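Local coordinates for protein glycosyltransferase (Rickettsia africae, PDB 7MI0) that probably transfers a sugar from an activated donor to an acceptor, as a two-domain glycosyltransferase of the GT-B fold, at residues T22-V27 against T52-S57. Sequence-based numbering, arbitrary orientation.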
ATOM      1  N   THR A  22      11.605 -16.173 -16.278  1.00 53.13           N
ATOM      2  CA  THR A  22      12.329 -14.914 -16.149  1.00 52.88           C
ATOM      3  C   THR A  22      11.308 -13.782 -16.174  1.00 53.45           C
ATOM      4  O   THR A  22      10.642 -13.561 -17.192  1.00 53.91           O
ATOM      5  CB  THR A  22      13.369 -14.752 -17.255  1.00 53.15           C
ATOM      6  OG1 THR A  22      14.249 -15.885 -17.246  1.00 59.00           O
ATOM      7  CG2 THR A  22      14.188 -13.487 -17.032  1.00 51.89           C
ATOM      8  N   ILE A  23      11.182 -13.073 -15.057  1.00 48.45           N
ATOM      9  CA  ILE A  23      10.203 -12.006 -14.907  1.00 45.10           C
ATOM     10  C   ILE A  23      10.947 -10.685 -14.830  1.00 49.80           C
ATOM     11  O   ILE A  23      11.726 -10.451 -13.898  1.00 53.38           O
ATOM     12  CB  ILE A  23       9.324 -12.205 -13.666  1.00 49.02           C
ATOM     13  CG1 ILE A  23       8.695 -13.601 -13.682  1.00 46.87           C
ATOM     14  CG2 ILE A  23       8.265 -11.111 -13.603  1.00 41.41           C
ATOM     15  CD1 ILE A  23       7.859 -13.883 -14.915  1.00 46.41           C
ATOM     16  N   LEU A  24      10.700  -9.822 -15.807  1.00 53.66           N
ATOM     17  CA  LEU A  24      11.251  -8.476 -15.841  1.00 48.49           C
ATOM     18  C   LEU A  24      10.175  -7.508 -15.363  1.00 46.97           C
ATOM     19  O   LEU A  24       9.110  -7.405 -15.982  1.00 45.83           O
ATOM     20  CB  LEU A  24      11.725  -8.133 -17.256  1.00 49.32           C
ATOM     21  CG  LEU A  24      12.138  -6.702 -17.612  1.00 47.23           C
ATOM     22  CD1 LEU A  24      13.217  -6.200 -16.688  1.00 51.43           C
ATOM     23  CD2 LEU A  24      12.618  -6.647 -19.050  1.00 50.12           C
ATOM     24  N   GLN A  25      10.437  -6.826 -14.249  1.00 46.63           N
ATOM     25  CA  GLN A  25       9.528  -5.816 -13.722  1.00 45.85           C
ATOM     26  C   GLN A  25      10.056  -4.425 -14.047  1.00 52.20           C
ATOM     27  O   GLN A  25      11.255  -4.158 -13.919  1.00 53.57           O
ATOM     28  CB  GLN A  25       9.350  -5.954 -12.207  1.00 44.51           C
ATOM     29  CG  GLN A  25       8.849  -7.317 -11.746  1.00 50.06           C
ATOM     30  CD  GLN A  25       8.374  -7.298 -10.303  1.00 41.69           C
ATOM     31  OE1 GLN A  25       7.309  -6.768 -10.005  1.00 46.54           O
ATOM     32  NE2 GLN A  25       9.168  -7.866  -9.402  1.00 41.10           N
ATOM     33  N   VAL A  26       9.155  -3.540 -14.462  1.00 47.97           N
ATOM     34  CA  VAL A  26       9.500  -2.168 -14.814  1.00 49.48           C
ATOM     35  C   VAL A  26       8.834  -1.248 -13.799  1.00 54.16           C
ATOM     36  O   VAL A  26       7.605  -1.247 -13.668  1.00 58.74           O
ATOM     37  CB  VAL A  26       9.064  -1.829 -16.248  1.00 51.06           C
ATOM     38  CG1 VAL A  26       9.694  -0.529 -16.705  1.00 50.86           C
ATOM     39  CG2 VAL A  26       9.422  -2.965 -17.196  1.00 46.95           C
ATOM     40  N   VAL A  27       9.637  -0.469 -13.084  1.00 57.18           N
ATOM     41  CA  VAL A  27       9.163   0.411 -12.018  1.00 60.04           C
ATOM     42  C   VAL A  27       9.333   1.856 -12.471  1.00 66.62           C
ATOM     43  O   VAL A  27      10.412   2.216 -12.955  1.00 71.81           O
ATOM     44  CB  VAL A  27       9.921   0.174 -10.701  1.00 59.09           C
ATOM     45  CG1 VAL A  27       9.342   1.043  -9.599  1.00 64.68           C
ATOM     46  CG2 VAL A  27       9.862  -1.285 -10.326  1.00 59.94           C
ATOM     47  N   THR A  52      14.026 -16.249 -12.126  1.00 58.58           N
ATOM     48  CA  THR A  52      15.007 -15.186 -12.319  1.00 55.25           C
ATOM     49  C   THR A  52      14.308 -13.838 -12.390  1.00 53.72           C
ATOM     50  O   THR A  52      13.659 -13.526 -13.401  1.00 53.33           O
ATOM     51  CB  THR A  52      15.835 -15.429 -13.584  1.00 56.81           C
ATOM     52  OG1 THR A  52      16.638 -16.606 -13.415  1.00 60.74           O
ATOM     53  CG2 THR A  52      16.737 -14.238 -13.858  1.00 56.35           C
ATOM     54  N   PRO A  53      14.386 -13.017 -11.347  1.00 52.69           N
ATOM     55  CA  PRO A  53      13.821 -11.669 -11.426  1.00 49.84           C
ATOM     56  C   PRO A  53      14.832 -10.678 -11.973  1.00 56.46           C
ATOM     57  O   PRO A  53      16.035 -10.759 -11.716  1.00 61.22           O
ATOM     58  CB  PRO A  53      13.483 -11.358  -9.963  1.00 50.80           C
ATOM     59  CG  PRO A  53      14.523 -12.086  -9.199  1.00 54.56           C
ATOM     60  CD  PRO A  53      14.827 -13.348  -9.981  1.00 52.61           C
ATOM     61  N   ILE A  54      14.317  -9.746 -12.766  1.00 53.76           N
ATOM     62  CA  ILE A  54      15.069  -8.603 -13.257  1.00 50.12           C
ATOM     63  C   ILE A  54      14.186  -7.381 -13.070  1.00 53.08           C
ATOM     64  O   ILE A  54      12.970  -7.447 -13.284  1.00 53.93           O
ATOM     65  CB  ILE A  54      15.478  -8.767 -14.736  1.00 55.19           C
ATOM     66  CG1 ILE A  54      16.356 -10.009 -14.920  1.00 58.11           C
ATOM     67  CG2 ILE A  54      16.210  -7.530 -15.238  1.00 57.05           C
ATOM     68  CD1 ILE A  54      16.761 -10.256 -16.363  1.00 56.07           C
ATOM     69  N   ILE A  55      14.786  -6.273 -12.645  1.00 52.50           N
ATOM     70  CA  ILE A  55      14.045  -5.041 -12.416  1.00 57.03           C
ATOM     71  C   ILE A  55      14.701  -3.916 -13.207  1.00 58.80           C
ATOM     72  O   ILE A  55      15.884  -3.616 -13.008  1.00 55.56           O
ATOM     73  CB  ILE A  55      13.965  -4.687 -10.922  1.00 52.52           C
ATOM     74  CG1 ILE A  55      13.096  -5.716 -10.200  1.00 49.96           C
ATOM     75  CG2 ILE A  55      13.391  -3.290 -10.732  1.00 49.40           C
ATOM     76  CD1 ILE A  55      13.134  -5.592  -8.702  1.00 54.18           C
ATOM     77  N   ILE A  56      13.937  -3.309 -14.106  1.00 55.78           N
ATOM     78  CA  ILE A  56      14.329  -2.069 -14.756  1.00 56.90           C
ATOM     79  C   ILE A  56      13.711  -0.912 -13.983  1.00 58.34           C
ATOM     80  O   ILE A  56      12.495  -0.878 -13.755  1.00 51.38           O
ATOM     81  CB  ILE A  56      13.889  -2.050 -16.230  1.00 54.53           C
ATOM     82  CG1 ILE A  56      14.730  -3.027 -17.047  1.00 55.15           C
ATOM     83  CG2 ILE A  56      14.021  -0.656 -16.807  1.00 54.40           C
ATOM     84  CD1 ILE A  56      14.316  -3.105 -18.502  1.00 55.20           C
ATOM     85  N   SER A  57      14.553   0.028 -13.566  1.00 62.59           N
ATOM     86  CA  SER A  57      14.126   1.164 -12.770  1.00 59.05           C
ATOM     87  C   SER A  57      14.888   2.399 -13.224  1.00 62.66           C
ATOM     88  O   SER A  57      15.895   2.310 -13.929  1.00 61.18           O
ATOM     89  CB  SER A  57      14.355   0.906 -11.273  1.00 58.76           C
ATOM     90  OG  SER A  57      14.366   2.110 -10.528  1.00 65.02           O
TER
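Five backbone hydrogen bonds join 22-27 to 52-57 in parallel, their donors alternating between strands: Ile23 N to Thr52 O, Ile54 N to Ile23 O, Gln25 N to Ile54 O, Ile56 N to Gln25 O and Val27 N to Ile56 O. The last spans 3.0 Å between Val27 N and Ile56 O and lies nearly along the carbonyl axis (C=O...N 173°). CA-H groups share these acceptors, as with Leu24 CA, 3.2 Å from Ile54 O. On the face carrying Thr22, Leu24 and Val26, Leu24 CG is anti to the backbone N (chi1 170°), and with chi2 56° CD1 is turned toward 52-57. That methyl touches both Ile54 CG2 at 3.6 Å and Ile56 CG1 at 3.5 Å, both side chains crossing that of Leu24 obliquely. Thr22 and Thr52 instead run side by side, their CG2 methyls 4.1 Å apart. On the side of Ile23, Gln25 and Ile55, Ile55 CG2 is met by Val27 CG2 at 4.1 Å.

Further out, helix 83-100 packs Ile93 and Ile96 on Leu24, whereas helix 35-48 lies against Ile23, Gln25 and Ile55. The latter helix is the crossover of this beta-alpha-beta unit, in the Rossmann-like sheet of the N-terminal GT-B domain. Gln25 NE2 makes a weak hydrogen bond to Thr39 O of that helix. The chemistry thus divides: paired amides and carbonyls set the register, while largely aliphatic side chains bind the sheet to helices on both faces.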